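Local coordinates for mbDLG-3 protein (Monosiga brevicollis, PDB 6X1N) that is the third PDZ domain of a choanoflagellate Dlg1-type scaffold, a peptide-binding module of a longer protein that may bind protein kinases, at residues R6-L10 with S52-F56; P35-F39 with L69-Y74. One frame throughout, in Å; residues are numbered along the deposited sequence.

Contact 1: R6-L10 with S52-F56; sequences RTVTL and SGQVF. With GOL (glycerol), chain B.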
loop_
_atom_site.group_PDB
_atom_site.type_symbol
_atom_site.label_atom_id
_atom_site.label_comp_id
_atom_site.label_asym_id
_atom_site.label_seq_id
_atom_site.Cartn_x
_atom_site.Cartn_y
_atom_site.Cartn_z
ATOM N N ARG A 6 7.896 8.302 -1.810
ATOM C CA ARG A 6 8.201 7.662 -3.082
ATOM C C ARG A 6 6.944 7.601 -3.937
ATOM O O ARG A 6 5.867 7.234 -3.449
ATOM C CB ARG A 6 8.745 6.248 -2.859
ATOM C CG ARG A 6 10.221 6.248 -2.509
ATOM C CD ARG A 6 10.695 4.918 -1.917
ATOM N NE ARG A 6 10.369 4.786 -0.496
ATOM C CZ ARG A 6 9.499 3.920 0.027
ATOM N NH1 ARG A 6 8.840 3.054 -0.737
ATOM N NH2 ARG A 6 9.305 3.924 1.341
ATOM N N THR A 7 7.075 7.963 -5.204
ATOM C CA THR A 7 5.997 7.840 -6.175
ATOM C C THR A 7 6.444 6.771 -7.157
ATOM O O THR A 7 7.453 6.937 -7.848
ATOM C CB THR A 7 5.729 9.171 -6.876
ATOM O OG1 THR A 7 5.334 10.150 -5.904
ATOM C CG2 THR A 7 4.605 9.004 -7.872
ATOM N N VAL A 8 5.720 5.661 -7.188
ATOM C CA VAL A 8 6.135 4.465 -7.907
ATOM C C VAL A 8 4.998 4.047 -8.822
ATOM O O VAL A 8 3.839 4.015 -8.398
ATOM C CB VAL A 8 6.460 3.326 -6.920
ATOM C CG1 VAL A 8 6.867 2.070 -7.667
ATOM C CG2 VAL A 8 7.554 3.760 -5.948
ATOM N N THR A 9 5.316 3.729 -10.068
ATOM C CA THR A 9 4.354 3.119 -10.972
ATOM C C THR A 9 4.754 1.669 -11.174
ATOM O O THR A 9 5.886 1.384 -11.578
ATOM C CB THR A 9 4.304 3.846 -12.314
ATOM O OG1 THR A 9 3.844 5.185 -12.105
ATOM C CG2 THR A 9 3.354 3.131 -13.264
ATOM N N LEU A 10 3.850 0.760 -10.856
ATOM C CA LEU A 10 4.064 -0.660 -11.060
ATOM C C LEU A 10 3.186 -1.137 -12.200
ATOM O O LEU A 10 2.047 -0.682 -12.352
ATOM C CB LEU A 10 3.696 -1.456 -9.810
ATOM C CG LEU A 10 4.435 -1.118 -8.515
ATOM C CD1 LEU A 10 3.901 -1.996 -7.398
ATOM C CD2 LEU A 10 5.930 -1.312 -8.676
ATOM N N SER A 52 10.954 -3.248 -8.758
ATOM C CA SER A 52 11.104 -1.803 -8.641
ATOM C C SER A 52 12.183 -1.436 -7.632
ATOM O O SER A 52 12.877 -0.430 -7.809
ATOM C CB SER A 52 9.773 -1.174 -8.229
ATOM O OG SER A 52 9.544 -1.282 -6.835
ATOM N N GLY A 53 12.311 -2.210 -6.553
ATOM C CA GLY A 53 13.223 -1.867 -5.480
ATOM C C GLY A 53 12.824 -0.645 -4.689
ATOM O O GLY A 53 13.617 -0.161 -3.878
ATOM N N GLN A 54 11.612 -0.136 -4.888
ATOM C CA GLN A 54 11.185 1.104 -4.250
ATOM C C GLN A 54 9.860 0.944 -3.520
ATOM O O GLN A 54 9.175 1.936 -3.259
ATOM C CB GLN A 54 11.128 2.253 -5.256
ATOM C CG GLN A 54 12.512 2.721 -5.709
ATOM C CD GLN A 54 13.289 3.457 -4.607
ATOM O OE1 GLN A 54 13.017 4.626 -4.314
ATOM N NE2 GLN A 54 14.268 2.778 -4.007
ATOM N N VAL A 55 9.494 -0.286 -3.186
ATOM C CA VAL A 55 8.281 -0.609 -2.447
ATOM C C VAL A 55 8.696 -1.525 -1.308
ATOM O O VAL A 55 9.319 -2.564 -1.557
ATOM C CB VAL A 55 7.253 -1.311 -3.350
ATOM C CG1 VAL A 55 5.977 -1.611 -2.587
ATOM C CG2 VAL A 55 6.978 -0.478 -4.616
ATOM N N PHE A 56 8.375 -1.153 -0.069
ATOM C CA PHE A 56 8.894 -1.866 1.083
ATOM C C PHE A 56 7.777 -2.251 2.037
ATOM O O PHE A 56 6.835 -1.487 2.267
ATOM C CB PHE A 56 9.888 -0.998 1.873
ATOM C CG PHE A 56 11.022 -0.454 1.052
ATOM C CD1 PHE A 56 11.783 -1.286 0.256
ATOM C CD2 PHE A 56 11.317 0.896 1.085
ATOM C CE1 PHE A 56 12.836 -0.770 -0.486
ATOM C CE2 PHE A 56 12.353 1.411 0.347
ATOM C CZ PHE A 56 13.117 0.582 -0.438
HETATM C C1 GOL B . 13.854 6.507 0.145
HETATM O O1 GOL B . 12.453 6.606 0.305
HETATM C C2 GOL B . 14.175 5.693 -1.103
HETATM O O2 GOL B . 13.841 6.418 -2.267
HETATM C C3 GOL B . 15.653 5.333 -1.112
HETATM O O3 GOL B . 15.962 4.637 -2.303
#

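Contact 2: P35-F39 with L69-Y74; sequences PVGIF and LALASY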
loop_
_atom_site.group_PDB
_atom_site.type_symbol
_atom_site.label_atom_id
_atom_site.label_comp_id
_atom_site.label_asym_id
_atom_site.label_seq_id
_atom_site.Cartn_x
_atom_site.Cartn_y
_atom_site.Cartn_z
ATOM N N PRO A 35 -5.090 1.903 15.025
ATOM C CA PRO A 35 -4.345 1.962 13.765
ATOM C C PRO A 35 -5.266 2.302 12.607
ATOM O O PRO A 35 -6.440 1.924 12.570
ATOM C CB PRO A 35 -3.771 0.551 13.620
ATOM C CG PRO A 35 -4.676 -0.311 14.440
ATOM C CD PRO A 35 -5.155 0.541 15.578
ATOM N N VAL A 36 -4.717 3.047 11.657
ATOM C CA VAL A 36 -5.478 3.507 10.506
ATOM C C VAL A 36 -4.486 3.733 9.375
ATOM O O VAL A 36 -3.310 4.032 9.606
ATOM C CB VAL A 36 -6.294 4.771 10.883
ATOM C CG1 VAL A 36 -5.371 5.903 11.297
ATOM C CG2 VAL A 36 -7.239 5.202 9.774
ATOM N N GLY A 37 -4.963 3.574 8.152
ATOM C CA GLY A 37 -4.124 3.664 6.974
ATOM C C GLY A 37 -3.867 2.298 6.358
ATOM O O GLY A 37 -4.021 1.249 6.988
ATOM N N ILE A 38 -3.492 2.324 5.091
ATOM C CA ILE A 38 -3.190 1.120 4.323
ATOM C C ILE A 38 -1.682 0.954 4.277
ATOM O O ILE A 38 -0.953 1.930 4.060
ATOM C CB ILE A 38 -3.758 1.257 2.900
ATOM C CG1 ILE A 38 -5.280 1.443 2.941
ATOM C CG2 ILE A 38 -3.357 0.050 2.046
ATOM C CD1 ILE A 38 -6.005 0.331 3.670
ATOM N N PHE A 39 -1.204 -0.277 4.471
ATOM C CA PHE A 39 0.224 -0.565 4.552
ATOM C C PHE A 39 0.617 -1.735 3.668
ATOM O O PHE A 39 -0.173 -2.654 3.449
ATOM C CB PHE A 39 0.618 -0.864 5.996
ATOM C CG PHE A 39 0.700 0.363 6.821
ATOM C CD1 PHE A 39 -0.446 0.988 7.261
ATOM C CD2 PHE A 39 1.920 0.938 7.098
ATOM C CE1 PHE A 39 -0.366 2.159 7.977
ATOM C CE2 PHE A 39 2.000 2.097 7.825
ATOM C CZ PHE A 39 0.869 2.712 8.251
ATOM N N LEU A 69 -6.036 7.027 0.240
ATOM C CA LEU A 69 -6.288 5.854 1.067
ATOM C C LEU A 69 -6.130 6.114 2.564
ATOM O O LEU A 69 -6.032 5.159 3.340
ATOM C CB LEU A 69 -5.411 4.681 0.630
ATOM C CG LEU A 69 -5.614 4.200 -0.803
ATOM C CD1 LEU A 69 -4.714 3.001 -1.077
ATOM C CD2 LEU A 69 -7.064 3.846 -1.077
ATOM N N ALA A 70 -6.138 7.380 2.998
ATOM C CA ALA A 70 -5.903 7.658 4.412
ATOM C C ALA A 70 -6.876 6.903 5.307
ATOM O O ALA A 70 -6.497 6.430 6.387
ATOM C CB ALA A 70 -5.997 9.164 4.677
ATOM N N LEU A 71 -8.142 6.803 4.890
ATOM C CA LEU A 71 -9.195 6.225 5.716
ATOM C C LEU A 71 -9.760 4.942 5.121
ATOM O O LEU A 71 -10.827 4.490 5.543
ATOM C CB LEU A 71 -10.321 7.236 5.951
ATOM C CG LEU A 71 -9.951 8.600 6.543
ATOM C CD1 LEU A 71 -11.219 9.438 6.703
ATOM C CD2 LEU A 71 -9.274 8.417 7.872
ATOM N N ALA A 72 -9.072 4.347 4.151
ATOM C CA ALA A 72 -9.606 3.175 3.475
ATOM C C ALA A 72 -9.586 1.965 4.401
ATOM O O ALA A 72 -8.701 1.811 5.239
ATOM C CB ALA A 72 -8.794 2.879 2.215
ATOM N N SER A 73 -10.576 1.090 4.238
ATOM C CA SER A 73 -10.497 -0.222 4.869
ATOM C C SER A 73 -9.565 -1.134 4.071
ATOM O O SER A 73 -9.296 -0.901 2.893
ATOM C CB SER A 73 -11.879 -0.875 4.897
ATOM O OG SER A 73 -12.329 -1.070 3.573
ATOM N N TYR A 74 -9.136 -2.227 4.712
ATOM C CA TYR A 74 -8.470 -3.290 3.971
ATOM C C TYR A 74 -9.298 -3.704 2.768
ATOM O O TYR A 74 -8.795 -3.763 1.645
ATOM C CB TYR A 74 -8.242 -4.510 4.860
ATOM C CG TYR A 74 -7.914 -5.698 3.990
ATOM C CD1 TYR A 74 -6.666 -5.803 3.395
ATOM C CD2 TYR A 74 -8.869 -6.680 3.695
ATOM C CE1 TYR A 74 -6.356 -6.862 2.556
ATOM C CE2 TYR A 74 -8.574 -7.736 2.847
ATOM C CZ TYR A 74 -7.315 -7.822 2.295
ATOM O OH TYR A 74 -7.011 -8.872 1.456
HETATM O O HOH W 1 -7.847 3.456 7.308
HETATM O O HOH W 2 -3.212 4.946 3.913
#

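Contact 1: R6-L10 with S52-F56
Arg6 lays its guanidinium against the ring of Phe56. CD2 of Phe56 sits over one face of the group, toward its rim, and lies 3.6 Å from Arg6 NH2. The two planes are 49° apart, so this is a tilted contact and not a flat stack. The arginine chain runs out nearly straight and then bends at chi3 (-80°), which turns the guanidinium back over the loop. There NH1 donates to the backbone O of Gln54 at 2.8 Å. The oxygen lies close to the guanidinium plane, while the donor stands 51° out of the carbonyl plane. NH1 also forms a salt bridge with Asp59, which accepts from the backbone N of Phe56 as well; one carboxylate thus holds both the arginine and the loop.

A glycerol, probably from the crystallisation liquor, bridges the outer side. Arg6 NE donates to its O1 at 2.9 Å. Gln54 OE1 accepts from O2, and Gln54 NE2 donates to O3.

Further along, contacts turn apolar. Val8 CG2 approaches Gln54 CB at 3.9 Å, and Val8 CG1 meets Val55 CG2 at 4.0 Å. Leu10 CD2 reaches Ser52 CB at 3.9 Å. Ser52 OG accepts from Gln54 N at 3.1 Å, forming an ST turn, and also bonds to Ala49 O.

Segment 6-10 lies on strand 6-11, an edge of the PDZ sheet that pairs antiparallel with strand 88-95. Segment 52-56 leaves the end of helix 48-52 and runs over one side of this edge strand, with Val55 directed into the core against Leu93, Ile40 and Ala49.

Contact 2: P35-F39 with L69-Y74
Ile38 packs against the turn from Leu69 to Ala72, a type I beta turn of the PDZ fold that leads from strand 67-68 toward helix 74-82. In PDZ domains this helix usually flanks the peptide groove together with the strand that is 19-22 here. Ile38 makes the tight part. Its CG1 lies 4.0 Å from Leu69 CB and 3.9 Å from Ala72 CB. Both its chi angles are near -60°, which carries CD1 to the end of the turn, 3.5 Å from Ala72 O and also close to Ser73 O. The turn itself is closed by Ala72 N donating to Leu69 O. Ser73 then caps helix 74-82, its OG bonded to Gln76 N. Strand 59-64 pairs with both segments, through Ile61 with Ile38 and Leu62 with Leu69, and Ile61 also packs on both side chains.

The side toward Val36 is looser. Val36 CG2 reaches Leu71 CD2 at 4.3 Å, and Leu71 is exposed. No direct hydrogen bond joins the two segments; water takes that place. One water accepts from Gly37 N and lies near both Ala72 O and, more weakly, Ala70 O. A second accepts from Ile38 N at 2.9 Å and donates to Leu69 O at 2.9 Å.

How the contacts relate
From the N terminus the chain first lays down strand 6-11. It returns to that strand at 52-56, so contact 1 closes a loop containing strands 19-22 and 38-43 and helix 48-52. Contact 2 starts inside that loop, at 35-39, and closes beyond it, at 69-74. The two loops therefore cross. Their centres are about 18 Å apart, on opposite sides of the chain's centre, and their nearest atoms are about 6 Å apart without touching. Both reach the same antiparallel sheet. Contact 1 ties its N-terminal edge strand to the end of helix 48-52. Contact 2 ties strand 38-43 to the approach to helix 74-82.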